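Local structure of TRAP dicarboxylate transporter, DctP subunit (Chromohalobacter salexigens, 4P1L) at residues L102-P105 and F106-K109; Y115-D119 and G120-E124; Q195-T199 and G200-G204; Q278-D282 and A283-I287. The protein binds D-glucuronate in the periplasm and probably delivers it to the membrane permease of a TRAP transport system. All blocks are in the same frame, centred on the assembly; numbering follows the deposited sequence. Where two conformers were deposited one is given.

Contact 1: residues L102-P105 and F106-K109; sequences LSLP and FIFK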
loop_
_atom_site.group_PDB
_atom_site.type_symbol
_atom_site.label_atom_id
_atom_site.label_comp_id
_atom_site.label_asym_id
_atom_site.label_seq_id
_atom_site.Cartn_x
_atom_site.Cartn_y
_atom_site.Cartn_z
ATOM N N LEU A 102 7.603 -7.497 -0.266
ATOM C CA LEU A 102 7.370 -6.089 -0.002
ATOM C C LEU A 102 6.705 -5.853 1.342
ATOM O O LEU A 102 6.697 -4.734 1.842
ATOM C CB LEU A 102 6.501 -5.482 -1.114
ATOM C CG LEU A 102 7.115 -5.576 -2.491
ATOM C CD1 LEU A 102 6.080 -5.103 -3.552
ATOM C CD2 LEU A 102 8.427 -4.809 -2.589
ATOM N N SER A 103 6.138 -6.909 1.912
ATOM C CA SER A 103 5.481 -6.829 3.223
ATOM C C SER A 103 6.392 -7.266 4.346
ATOM O O SER A 103 5.966 -7.338 5.494
ATOM C CB SER A 103 4.213 -7.684 3.221
ATOM O OG SER A 103 3.216 -7.065 2.441
ATOM N N LEU A 104 7.656 -7.545 4.040
ATOM C CA LEU A 104 8.597 -7.766 5.123
ATOM C C LEU A 104 8.847 -6.432 5.828
ATOM O O LEU A 104 9.207 -5.446 5.176
ATOM C CB LEU A 104 9.891 -8.418 4.600
ATOM C CG LEU A 104 9.785 -9.873 4.108
ATOM C CD1 LEU A 104 11.010 -10.298 3.270
ATOM C CD2 LEU A 104 9.615 -10.843 5.308
ATOM N N PRO A 105 8.627 -6.382 7.153
ATOM C CA PRO A 105 8.786 -5.120 7.876
ATOM C C PRO A 105 10.194 -4.545 7.742
ATOM O O PRO A 105 11.180 -5.285 7.827
ATOM C CB PRO A 105 8.452 -5.487 9.335
ATOM C CG PRO A 105 7.537 -6.683 9.197
ATOM C CD PRO A 105 8.096 -7.450 8.018
ATOM N N PHE A 106 10.279 -3.243 7.528
ATOM C CA PHE A 106 11.576 -2.549 7.429
ATOM C C PHE A 106 12.451 -2.963 6.244
ATOM O O PHE A 106 13.645 -2.683 6.228
ATOM C CB PHE A 106 12.367 -2.700 8.757
ATOM C CG PHE A 106 11.621 -2.185 9.957
ATOM C CD1 PHE A 106 11.590 -0.819 10.238
ATOM C CD2 PHE A 106 10.922 -3.050 10.801
ATOM C CE1 PHE A 106 10.905 -0.345 11.328
ATOM C CE2 PHE A 106 10.236 -2.558 11.901
ATOM C CZ PHE A 106 10.215 -1.224 12.155
ATOM N N ILE A 107 11.897 -3.606 5.226
ATOM C CA ILE A 107 12.749 -4.019 4.124
ATOM C C ILE A 107 13.301 -2.801 3.367
ATOM O O ILE A 107 14.417 -2.843 2.859
ATOM C CB ILE A 107 12.071 -5.027 3.171
ATOM C CG1 ILE A 107 13.159 -5.653 2.301
ATOM C CG2 ILE A 107 10.924 -4.389 2.384
ATOM C CD1 ILE A 107 12.713 -6.875 1.584
ATOM N N PHE A 108 12.514 -1.727 3.290
ATOM C CA PHE A 108 12.966 -0.467 2.687
ATOM C C PHE A 108 13.365 0.524 3.788
ATOM O O PHE A 108 12.688 0.617 4.807
ATOM C CB PHE A 108 11.866 0.173 1.823
ATOM C CG PHE A 108 11.502 -0.627 0.604
ATOM C CD1 PHE A 108 12.422 -0.805 -0.423
ATOM C CD2 PHE A 108 10.266 -1.234 0.506
ATOM C CE1 PHE A 108 12.101 -1.545 -1.531
ATOM C CE2 PHE A 108 9.939 -1.977 -0.598
ATOM C CZ PHE A 108 10.871 -2.144 -1.614
ATOM N N LYS A 109 14.458 1.270 3.573
ATOM C CA LYS A 109 14.939 2.245 4.541
ATOM C C LYS A 109 14.122 3.550 4.469
ATOM O O LYS A 109 13.991 4.275 5.461
ATOM C CB LYS A 109 16.424 2.551 4.284
ATOM C CG LYS A 109 17.364 1.402 4.602
ATOM C CD LYS A 109 18.830 1.786 4.426
ATOM C CE LYS A 109 19.756 0.602 4.743
ATOM N NZ LYS A 109 21.205 0.970 4.571
#
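Leu-104 and Ile-107 are joined across a type II beta turn. Ile-107 N donates a hydrogen bond to Leu-104 O, 3.3 Å away, from well above the carbonyl plane (40°). The same oxygen is 3.4 Å from Ile-107 CG2. The CD1 methyls of Leu-104 and Ile-107 also meet, at a slant, 4.2 Å apart. A second contact spans six residues. Leu-102 CD2 comes to the edge of the Phe-108 ring, near its plane, 3.7 Å from CZ. Phe-106 is the third residue of the turn, with positive phi (64°). Its CG lies beside the backbone N (chi1 -57°), which lets ring atom CD2 come within 3.8 Å of Pro-105 CB. A glycine in place of Phe-106 would probably leave Pro-105 CB without its aromatic neighbour and open a gap there. Outside the turn, Pro-105 O is hydrogen-bonded to Tyr-304 OH, and Phe-106 bonds through its backbone to His-229. The stretch lies in the loop between strand 84-88 and helix 111-118. Leu-104 packs on helices 301-310 and 315-323, and Ile-107 touches both as well. Phe-108 touches Met-114 and Ile-117 of helix 111-118 and Ile-321 of helix 315-323.

Contact 2: residues Y115-D119 and G120-E124; sequences YRIMD and GEIGE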
loop_
_atom_site.group_PDB
_atom_site.type_symbol
_atom_site.label_atom_id
_atom_site.label_comp_id
_atom_site.label_asym_id
_atom_site.label_seq_id
_atom_site.Cartn_x
_atom_site.Cartn_y
_atom_site.Cartn_z
ATOM N N TYR A 115 11.152 3.915 -4.176
ATOM C CA TYR A 115 10.930 4.412 -5.539
ATOM C C TYR A 115 12.056 4.050 -6.504
ATOM O O TYR A 115 11.810 3.576 -7.626
ATOM C CB TYR A 115 10.773 5.933 -5.555
ATOM C CG TYR A 115 9.499 6.483 -4.966
ATOM C CD1 TYR A 115 8.260 5.890 -5.210
ATOM C CD2 TYR A 115 9.523 7.629 -4.192
ATOM C CE1 TYR A 115 7.103 6.407 -4.675
ATOM C CE2 TYR A 115 8.349 8.163 -3.671
ATOM C CZ TYR A 115 7.153 7.543 -3.922
ATOM O OH TYR A 115 6.005 8.064 -3.396
ATOM N N ARG A 116 13.291 4.265 -6.059
ATOM C CA ARG A 116 14.470 3.969 -6.870
ATOM C C ARG A 116 14.513 2.489 -7.239
ATOM O O ARG A 116 14.770 2.117 -8.401
ATOM C CB ARG A 116 15.737 4.334 -6.100
ATOM C CG ARG A 116 16.997 4.023 -6.859
ATOM C CD ARG A 116 18.209 4.470 -6.092
ATOM N NE ARG A 116 18.488 3.525 -5.021
ATOM C CZ ARG A 116 18.375 3.789 -3.727
ATOM N NH1 ARG A 116 18.006 4.999 -3.302
ATOM N NH2 ARG A 116 18.652 2.839 -2.850
ATOM N N ILE A 117 14.246 1.648 -6.250
ATOM C CA ILE A 117 14.265 0.206 -6.452
ATOM C C ILE A 117 13.146 -0.266 -7.368
ATOM O O ILE A 117 13.367 -1.057 -8.289
ATOM C CB ILE A 117 14.210 -0.533 -5.082
ATOM C CG1 ILE A 117 15.564 -0.406 -4.376
ATOM C CG2 ILE A 117 13.824 -1.992 -5.270
ATOM C CD1 ILE A 117 15.537 -0.727 -2.916
HETATM N N MSE A 118 11.940 0.235 -7.142
HETATM C CA MSE A 118 10.789 -0.223 -7.893
HETATM C C MSE A 118 10.802 0.304 -9.328
HETATM O O MSE A 118 10.200 -0.308 -10.196
HETATM C CB MSE A 118 9.470 0.176 -7.185
HETATM C CG MSE A 118 9.301 -0.435 -5.793
HETATM SE SE MSE A 118 9.393 -2.414 -5.815
HETATM C CE MSE A 118 7.699 -2.696 -6.790
ATOM N N ASP A 119 11.482 1.427 -9.577
ATOM C CA ASP A 119 11.560 1.977 -10.937
ATOM C C ASP A 119 12.678 1.328 -11.740
ATOM O O ASP A 119 12.827 1.595 -12.933
ATOM C CB ASP A 119 11.816 3.491 -10.903
ATOM C CG ASP A 119 10.599 4.300 -10.451
ATOM O OD1 ASP A 119 9.447 3.815 -10.551
ATOM O OD2 ASP A 119 10.818 5.457 -10.008
ATOM N N GLY A 120 13.505 0.520 -11.079
ATOM C CA GLY A 120 14.579 -0.163 -11.766
ATOM C C GLY A 120 14.292 -1.631 -12.006
ATOM O O GLY A 120 13.133 -2.079 -12.025
ATOM N N GLU A 121 15.367 -2.390 -12.181
ATOM C CA GLU A 121 15.252 -3.791 -12.578
ATOM C C GLU A 121 14.505 -4.637 -11.560
ATOM O O GLU A 121 13.749 -5.525 -11.928
ATOM C CB GLU A 121 16.644 -4.391 -12.841
ATOM C CG GLU A 121 16.608 -5.846 -13.256
ATOM C CD GLU A 121 16.591 -6.821 -12.076
ATOM O OE1 GLU A 121 17.213 -6.538 -11.018
ATOM O OE2 GLU A 121 15.955 -7.895 -12.215
ATOM N N ILE A 122 14.705 -4.364 -10.279
ATOM C CA ILE A 122 14.016 -5.122 -9.243
ATOM C C ILE A 122 12.489 -4.935 -9.388
ATOM O O ILE A 122 11.724 -5.896 -9.277
ATOM C CB ILE A 122 14.519 -4.702 -7.860
ATOM C CG1 ILE A 122 15.936 -5.213 -7.642
ATOM C CG2 ILE A 122 13.598 -5.202 -6.761
ATOM C CD1 ILE A 122 16.579 -4.697 -6.360
ATOM N N GLY A 123 12.046 -3.714 -9.674
ATOM C CA GLY A 123 10.625 -3.489 -9.895
ATOM C C GLY A 123 10.076 -4.349 -11.031
ATOM O O GLY A 123 8.920 -4.802 -10.993
ATOM N N GLU A 124 10.893 -4.581 -12.053
ATOM C CA GLU A 124 10.451 -5.385 -13.194
ATOM C C GLU A 124 10.191 -6.828 -12.779
ATOM O O GLU A 124 9.299 -7.478 -13.312
ATOM C CB GLU A 124 11.469 -5.344 -14.343
ATOM C CG GLU A 124 11.415 -4.085 -15.194
ATOM C CD GLU A 124 10.090 -3.921 -15.945
ATOM O OE1 GLU A 124 9.484 -4.934 -16.365
ATOM O OE2 GLU A 124 9.651 -2.765 -16.103
HETATM O O HOH W 1 15.900 -1.913 -9.065
#
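Ile-117 and Ile-122 face each other across a helix-to-helix junction. The chain passes here from helix 111-118 to helix 121-132, with Gly-120 as N-cap of the second. The two isoleucines meet through their CG2 methyls, 3.5 Å apart, and their side chains lie aslant to one another. In both, CG2 is anti to the backbone N while CG1 stands beside it (chi1 -73° and -71°). The tip of the longer Ile-122 branch, CD1, also comes to Ile-117 CG2 (4.0 Å). Both residues touch Ile-321 of helix 315-323, and Ile-117 also meets Phe-108. Ile-122 CB sits 3.8 Å from Ile-117 CG2. The CB of Met-118, a selenomethionine, points away from 120-124, and its side chain touches Pro-233. The carboxylate of Asp-119 makes a salt bridge with Arg-266. Ile-117 O accepts two backbone hydrogen bonds. Gly-120 N donates to Ile-117 O at 3.2 Å, from far above the carbonyl plane. Gly-123 N comes to it from the opposite face. A water donates to the same oxygen and accepts from Ile-122 N. Gly-123 has no room for a CB, which would run into Met-118 O. Instead, Gly-123 CA makes a nearly straight CA-H...O contact with Met-118 O, at 3.2 Å.

Contact 3: residues Q195-T199 and G200-G204; sequences QSLKT and GVIDG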
loop_
_atom_site.group_PDB
_atom_site.type_symbol
_atom_site.label_atom_id
_atom_site.label_comp_id
_atom_site.label_asym_id
_atom_site.label_seq_id
_atom_site.Cartn_x
_atom_site.Cartn_y
_atom_site.Cartn_z
ATOM N N GLN A 195 -15.225 2.511 12.752
ATOM C CA GLN A 195 -16.261 2.123 13.710
ATOM C C GLN A 195 -15.680 1.161 14.729
ATOM O O GLN A 195 -16.077 1.181 15.889
ATOM C CB GLN A 195 -17.469 1.478 13.015
ATOM C CG GLN A 195 -18.340 2.441 12.196
ATOM C CD GLN A 195 -18.892 3.623 13.001
ATOM O OE1 GLN A 195 -19.173 3.508 14.195
ATOM N NE2 GLN A 195 -19.034 4.775 12.335
ATOM N N SER A 196 -14.746 0.306 14.298
ATOM C CA SER A 196 -14.168 -0.673 15.204
ATOM C C SER A 196 -13.337 0.003 16.314
ATOM O O SER A 196 -13.364 -0.414 17.478
ATOM C CB SER A 196 -13.352 -1.696 14.418
ATOM O OG SER A 196 -12.966 -2.773 15.245
ATOM N N LEU A 197 -12.594 1.043 15.953
ATOM C CA LEU A 197 -11.943 1.897 16.947
ATOM C C LEU A 197 -12.962 2.594 17.854
ATOM O O LEU A 197 -12.797 2.640 19.073
ATOM C CB LEU A 197 -11.092 2.962 16.254
ATOM C CG LEU A 197 -9.812 2.474 15.575
ATOM C CD1 LEU A 197 -9.283 3.567 14.677
ATOM C CD2 LEU A 197 -8.733 2.049 16.577
ATOM N N LYS A 198 -14.003 3.151 17.248
ATOM C CA LYS A 198 -15.013 3.899 18.004
ATOM C C LYS A 198 -15.664 3.022 19.079
ATOM O O LYS A 198 -15.887 3.458 20.212
ATOM C CB LYS A 198 -16.075 4.437 17.040
ATOM C CG LYS A 198 -16.757 5.737 17.471
ATOM C CD LYS A 198 -17.533 6.334 16.288
ATOM C CE LYS A 198 -18.917 6.856 16.694
ATOM N NZ LYS A 198 -18.858 8.153 17.423
ATOM N N THR A 199 -15.952 1.777 18.727
ATOM C CA THR A 199 -16.640 0.860 19.637
ATOM C C THR A 199 -15.719 0.071 20.567
ATOM O O THR A 199 -16.199 -0.697 21.400
ATOM C CB THR A 199 -17.503 -0.146 18.866
ATOM O OG1 THR A 199 -16.679 -0.967 18.033
ATOM C CG2 THR A 199 -18.544 0.583 18.027
ATOM N N GLY A 200 -14.405 0.244 20.423
ATOM C CA GLY A 200 -13.465 -0.379 21.331
ATOM C C GLY A 200 -13.131 -1.820 21.037
ATOM O O GLY A 200 -12.401 -2.446 21.797
ATOM N N VAL A 201 -13.646 -2.336 19.923
ATOM C CA VAL A 201 -13.339 -3.676 19.437
ATOM C C VAL A 201 -11.840 -3.879 19.165
ATOM O O VAL A 201 -11.321 -4.981 19.307
ATOM C CB VAL A 201 -14.120 -3.934 18.129
ATOM C CG1 VAL A 201 -13.673 -5.212 17.459
ATOM C CG2 VAL A 201 -15.624 -3.971 18.410
ATOM N N ILE A 202 -11.163 -2.807 18.758
ATOM C CA ILE A 202 -9.708 -2.805 18.547
ATOM C C ILE A 202 -9.158 -1.570 19.249
ATOM O O ILE A 202 -9.889 -0.602 19.434
ATOM C CB ILE A 202 -9.329 -2.753 17.045
ATOM C CG1 ILE A 202 -9.993 -1.555 16.340
ATOM C CG2 ILE A 202 -9.691 -4.079 16.349
ATOM C CD1 ILE A 202 -9.587 -1.423 14.893
ATOM N N ASP A 203 -7.893 -1.610 19.666
ATOM C CA ASP A 203 -7.234 -0.454 20.294
ATOM C C ASP A 203 -6.470 0.426 19.300
ATOM O O ASP A 203 -6.092 1.544 19.620
ATOM C CB ASP A 203 -6.238 -0.929 21.351
ATOM C CG ASP A 203 -6.866 -1.878 22.358
ATOM O OD1 ASP A 203 -7.967 -1.550 22.835
ATOM O OD2 ASP A 203 -6.274 -2.950 22.641
ATOM N N GLY A 204 -6.197 -0.083 18.103
ATOM C CA GLY A 204 -5.374 0.668 17.179
ATOM C C GLY A 204 -5.288 0.041 15.808
ATOM O O GLY A 204 -5.933 -0.951 15.532
HETATM O O HOH W 2 -10.737 1.552 20.812
#
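The backbone of helix 193-198 ends in a Schellman motif, where Gly-200 takes positive phi (82°) and the chain turns back, with Gly-200 N donating to Leu-197 O at 3.2 Å and Ile-202 N donating weakly to Ser-196 O at 3.5 Å. Ile-202 and Val-201 then close over Ser-196. Its OG lies 3.3 Å from Val-201 CB and 3.4 Å from Ile-202 CG1, so the hydroxyl is walled by carbon on this side. Ile-202 holds CG1 between its backbone N and carbonyl carbon (chi1 55°), which carries that branch back over the helix end. There Leu-197 CD2 meets CG1 of Ile-202 at 3.8 Å, and the same methyl reaches Gly-204 N. Thr-199 and Val-201 run alongside each other, with OG1 of Thr-199 3.2 Å from CG2 of Val-201. Thr-199 OG1 also donates to Gln-195 O, one turn back. A serine in place of Ile-202 would probably open a gap beside Leu-197 and Ser-196. A water links Leu-197 O to Ile-202 O. The sugar is about 11 Å from the Ile-202 side chain. This is a Schellman-type helix end leading into strand 204-207, in the second shell of the sugar site through the packing of Ile-202 on Arg-167, a glucuronate-binding residue of strand 165-168.

Contact 4: residues Q278-D282 and A283-I287; sequences QKILD and AGVKI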
loop_
_atom_site.group_PDB
_atom_site.type_symbol
_atom_site.label_atom_id
_atom_site.label_comp_id
_atom_site.label_asym_id
_atom_site.label_seq_id
_atom_site.Cartn_x
_atom_site.Cartn_y
_atom_site.Cartn_z
ATOM N N GLN A 278 -0.436 18.298 9.285
ATOM C CA GLN A 278 -0.780 19.565 9.918
ATOM C C GLN A 278 -2.219 19.518 10.429
ATOM O O GLN A 278 -2.529 20.029 11.507
ATOM C CB GLN A 278 -0.607 20.741 8.958
ATOM C CG GLN A 278 -0.591 22.104 9.690
ATOM C CD GLN A 278 0.392 22.138 10.874
ATOM O OE1 GLN A 278 1.596 21.879 10.719
ATOM N NE2 GLN A 278 -0.128 22.433 12.065
ATOM N N LYS A 279 -3.089 18.883 9.664
ATOM C CA LYS A 279 -4.477 18.777 10.066
ATOM C C LYS A 279 -4.620 17.967 11.355
ATOM O O LYS A 279 -5.292 18.378 12.284
ATOM C CB LYS A 279 -5.316 18.160 8.951
ATOM C CG LYS A 279 -6.720 17.768 9.384
ATOM C CD LYS A 279 -7.567 17.369 8.191
ATOM C CE LYS A 279 -8.935 16.878 8.623
ATOM N NZ LYS A 279 -9.686 16.165 7.531
ATOM N N ILE A 280 -3.970 16.821 11.426
ATOM C CA ILE A 280 -4.093 16.004 12.622
ATOM C C ILE A 280 -3.402 16.672 13.808
ATOM O O ILE A 280 -3.887 16.582 14.947
ATOM C CB ILE A 280 -3.566 14.556 12.390
ATOM C CG1 ILE A 280 -2.070 14.565 12.108
ATOM C CG2 ILE A 280 -4.317 13.885 11.268
ATOM C CD1 ILE A 280 -1.474 13.153 12.061
ATOM N N LEU A 281 -2.307 17.396 13.575
ATOM C CA LEU A 281 -1.690 18.120 14.677
ATOM C C LEU A 281 -2.618 19.207 15.186
ATOM O O LEU A 281 -2.781 19.357 16.396
ATOM C CB LEU A 281 -0.340 18.722 14.298
ATOM C CG LEU A 281 0.845 17.758 14.253
ATOM C CD1 LEU A 281 2.042 18.478 13.694
ATOM C CD2 LEU A 281 1.148 17.202 15.652
ATOM N N ASP A 282 -3.229 19.966 14.278
ATOM C CA ASP A 282 -4.156 21.019 14.691
ATOM C C ASP A 282 -5.342 20.466 15.478
ATOM O O ASP A 282 -5.967 21.189 16.272
ATOM C CB ASP A 282 -4.656 21.815 13.486
ATOM C CG ASP A 282 -3.575 22.689 12.885
ATOM O OD1 ASP A 282 -2.521 22.849 13.538
ATOM O OD2 ASP A 282 -3.774 23.204 11.763
ATOM N N ALA A 283 -5.643 19.189 15.266
ATOM C CA ALA A 283 -6.754 18.527 15.952
ATOM C C ALA A 283 -6.381 17.968 17.332
ATOM O O ALA A 283 -7.226 17.409 18.025
ATOM C CB ALA A 283 -7.315 17.422 15.087
ATOM N N GLY A 284 -5.111 18.075 17.708
ATOM C CA GLY A 284 -4.682 17.661 19.030
ATOM C C GLY A 284 -4.056 16.279 19.123
ATOM O O GLY A 284 -3.809 15.799 20.235
ATOM N N VAL A 285 -3.833 15.628 17.978
ATOM C CA VAL A 285 -3.178 14.324 17.954
ATOM C C VAL A 285 -1.798 14.428 18.566
ATOM O O VAL A 285 -1.060 15.408 18.351
ATOM C CB VAL A 285 -3.115 13.740 16.509
ATOM C CG1 VAL A 285 -2.232 12.501 16.441
ATOM C CG2 VAL A 285 -4.518 13.401 16.022
ATOM N N LYS A 286 -1.455 13.408 19.346
ATOM C CA LYS A 286 -0.157 13.310 19.959
ATOM C C LYS A 286 0.733 12.391 19.122
ATOM O O LYS A 286 0.512 11.165 19.050
ATOM C CB LYS A 286 -0.310 12.775 21.373
ATOM C CG LYS A 286 -1.198 13.679 22.242
ATOM C CD LYS A 286 -1.543 13.028 23.573
ATOM C CE LYS A 286 -2.483 13.894 24.424
ATOM N NZ LYS A 286 -3.099 13.102 25.547
ATOM N N ILE A 287 1.712 13.006 18.459
ATOM C CA ILE A 287 2.656 12.284 17.619
ATOM C C ILE A 287 3.991 12.167 18.331
ATOM O O ILE A 287 4.502 13.151 18.856
ATOM C CB ILE A 287 2.923 13.019 16.288
ATOM C CG1 ILE A 287 1.620 13.200 15.501
ATOM C CG2 ILE A 287 3.926 12.231 15.436
ATOM C CD1 ILE A 287 1.777 14.004 14.229
HETATM O O HOH W 3 -1.149 18.030 18.639
#
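Chi1 of 65° tucks Ile-280 CG1 in among the main-chain atoms, and chi1 of -59° sets Ile-287 CG1 beside its own N; the CD1 methyls of Ile-280 and Ile-287 then meet at 4.0 Å. They meet at a Schellman motif that ends the long helix 248-282 and leads into strand 286-288. Ile-287 CD1 also reaches Leu-281 CD2, at 3.6 Å. The Ile-287 side chain runs nearly perpendicular to those of Ile-280 and Leu-281, so one methyl from the strand spans two neighbouring helix residues. Val-285 points back to the helix. Its CG2 lies 3.9 Å from Ile-280 CB. Tyr-209 and Tyr-212 of helix 209-214 pack against this apolar group. Gly-284 adopts positive phi (98°), where a side chain would jam against the preceding carbonyl O. Its N-H donates to Leu-281 O, with 3.0 Å from Gly-284 N to that oxygen, from above the carbonyl plane. Val-285 N donates to Ile-280 O, and Ala-283 N bonds weakly to Lys-279 O and Ile-280 O. A water bridges Leu-281 O and Val-285 O. Lys-279 forms a salt bridge with Glu-213. Gln-278 NE2 donates to Asp-282 OD1 at 2.8 Å; OD1 lies in the plane of the Gln-278 amide, while NE2 stands above the Asp-282 carboxylate plane.

The four contacts follow in series; none nests in or crosses another. Contact 1 closes a turn in the loop after strand 84-88. Contact 2 comes next, at the junction of helices 111-118 and 121-132. These two touch: Phe-108 CE1 meets Ile-117 CD1, and Leu-102 CD2 meets the selenium of Met-118. Both also lean on C-terminal helix 315-323. Contact 3 caps helix 193-198 before strand 204-207. Contact 4 caps helix 248-282 before strand 286-288. Those strands are the two outermost of one four-stranded mixed sheet. Contacts 3 and 4 have centres about 20 Å apart and do not touch. Contacts 2 and 3 lie on opposite sides of the chain's centre.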